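Local coordinates for hypothetical exported protein (Streptococcus pyogenes, PDB 3PSQ) that is a class B sortase involved in pilus assembly, probably acting as a cysteine transpeptidase with hydrolase activity, at residues A[24-29]-A[37-42]. Residues are numbered along the deposited sequence; the frame is centred on the assembly and turned at random.
Sequences VQFDDL and MAWLTV
Phe26 and Trp39 carry this contact. Their rings form an offset edge-to-face pair: the six-membered ring of Trp39 turns its edge toward the face of Phe26. The centroids are 5.7 Å apart and the planes lie at 70°. Between the two rings, the closest carbons are Phe26 CD1 and Trp39 CE3, at 3.7 Å. Trp39 also makes a CH-pi contact, with its CB 4.2 Å from the Phe26 ring centroid and almost on the ring normal. With CG anti to the backbone N (chi1 -164°), the Phe26 ring reaches across to the strand.

The outer end of the Phe26 ring reaches the strand backbone: CE1 lies 3.5 Å from Ala38 O, which sits oblique to the ring, and CZ is 3.6 Å from Ala38 C. Met37 C lies at the ring edge, near its plane.

Gln25 adds a smaller van der Waals contact. Its extended chain crosses Trp39 at about a right angle and brings OE1 to 3.7 Å from Trp39 CH2, at the indole edge. Trp39 NE1 is hydrogen-bonded to Asp48 OD1. That carboxylate oxygen also bonds Thr41 OG1, so one atom of strand 48-53 holds two side chains of strand 36-41.

The contact packs the N-terminal helix 22-32 against strand 36-41 of the sortase beta-sheet; segments 24-29 and 37-41 run nearly antiparallel. An N-terminal helix packed on the sheet is a feature of class B sortases. Strands 48-53 and 120-125 flank strand 36-41. Met37 and Ala38 form a classic beta bulge opposite Ile51, while Pro50 touches both Trp39 and Leu29.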
# COMPACT_ATOMS: atom_id res chain seq x y z
N VAL A 24 17.69 13.03 -0.78
CA VAL A 24 19.01 12.38 -0.95
C VAL A 24 18.97 11.12 -1.85
O VAL A 24 19.91 10.89 -2.63
CB VAL A 24 19.70 12.10 0.44
CG1 VAL A 24 21.00 11.26 0.29
CG2 VAL A 24 20.00 13.43 1.15
N GLN A 25 17.87 10.36 -1.80
CA GLN A 25 17.85 9.04 -2.46
C GLN A 25 17.04 8.84 -3.77
O GLN A 25 17.46 8.05 -4.62
CB GLN A 25 17.46 7.95 -1.45
CG GLN A 25 18.20 7.97 -0.13
CD GLN A 25 17.61 6.98 0.88
OE1 GLN A 25 16.73 6.19 0.54
NE2 GLN A 25 18.10 7.03 2.11
N PHE A 26 15.90 9.52 -3.94
CA PHE A 26 14.90 9.16 -4.97
C PHE A 26 15.41 9.16 -6.40
O PHE A 26 15.30 8.17 -7.12
CB PHE A 26 13.65 10.03 -4.83
CG PHE A 26 12.42 9.50 -5.56
CD1 PHE A 26 12.22 8.14 -5.77
CD2 PHE A 26 11.44 10.38 -5.99
CE1 PHE A 26 11.07 7.67 -6.41
CE2 PHE A 26 10.30 9.93 -6.63
CZ PHE A 26 10.12 8.57 -6.85
N ASP A 27 15.96 10.29 -6.83
CA ASP A 27 16.53 10.40 -8.16
C ASP A 27 17.59 9.34 -8.40
O ASP A 27 17.60 8.70 -9.43
CB ASP A 27 17.13 11.79 -8.38
CG ASP A 27 16.06 12.87 -8.54
OD1 ASP A 27 15.16 12.68 -9.39
OD2 ASP A 27 16.13 13.88 -7.81
N ASP A 28 18.47 9.16 -7.43
CA ASP A 28 19.54 8.18 -7.57
C ASP A 28 19.02 6.76 -7.66
O ASP A 28 19.48 6.00 -8.49
CB ASP A 28 20.51 8.27 -6.40
CG ASP A 28 21.55 9.35 -6.58
OD1 ASP A 28 21.51 10.07 -7.61
OD2 ASP A 28 22.41 9.49 -5.67
N LEU A 29 18.07 6.38 -6.80
CA LEU A 29 17.43 5.08 -6.93
C LEU A 29 16.81 4.90 -8.29
O LEU A 29 16.95 3.85 -8.91
CB LEU A 29 16.39 4.83 -5.83
CG LEU A 29 17.06 4.67 -4.49
CD1 LEU A 29 16.10 4.52 -3.35
CD2 LEU A 29 18.03 3.48 -4.58
N MET A 37 9.75 3.35 -8.79
CA MET A 37 8.71 4.14 -9.49
C MET A 37 7.89 5.09 -8.63
O MET A 37 7.03 5.79 -9.13
CB MET A 37 7.76 3.23 -10.33
CG MET A 37 7.34 1.96 -9.65
SD MET A 37 6.36 2.15 -8.16
CE MET A 37 4.93 3.12 -8.77
N ALA A 38 8.11 5.11 -7.33
CA ALA A 38 7.40 6.05 -6.47
C ALA A 38 8.08 6.23 -5.10
O ALA A 38 8.95 5.46 -4.73
CB ALA A 38 5.96 5.65 -6.28
N TRP A 39 7.65 7.24 -4.35
CA TRP A 39 8.07 7.43 -2.98
C TRP A 39 6.81 7.48 -2.16
O TRP A 39 5.84 8.14 -2.55
CB TRP A 39 8.88 8.72 -2.80
CG TRP A 39 9.62 8.77 -1.47
CD1 TRP A 39 9.11 9.13 -0.26
CD2 TRP A 39 11.00 8.44 -1.24
NE1 TRP A 39 10.09 9.02 0.72
CE2 TRP A 39 11.26 8.62 0.13
CE3 TRP A 39 12.05 8.01 -2.07
CZ2 TRP A 39 12.51 8.38 0.69
CZ3 TRP A 39 13.28 7.76 -1.52
CH2 TRP A 39 13.50 7.95 -0.15
N LEU A 40 6.82 6.80 -1.02
CA LEU A 40 5.67 6.75 -0.13
C LEU A 40 6.00 7.33 1.25
O LEU A 40 7.02 7.00 1.86
CB LEU A 40 5.23 5.30 0.02
CG LEU A 40 4.20 4.96 1.09
CD1 LEU A 40 2.79 5.42 0.69
CD2 LEU A 40 4.20 3.44 1.40
N THR A 41 5.12 8.19 1.75
CA THR A 41 5.27 8.81 3.05
C THR A 41 3.96 8.66 3.82
O THR A 41 2.89 8.92 3.28
CB THR A 41 5.69 10.28 2.91
OG1 THR A 41 6.96 10.34 2.24
CG2 THR A 41 5.88 10.92 4.28
N VAL A 42 4.03 8.17 5.05
CA VAL A 42 2.84 8.10 5.89
C VAL A 42 3.18 8.81 7.19
O VAL A 42 3.87 8.27 8.05
CB VAL A 42 2.37 6.65 6.20
CG1 VAL A 42 1.06 6.67 7.04
CG2 VAL A 42 2.21 5.84 4.93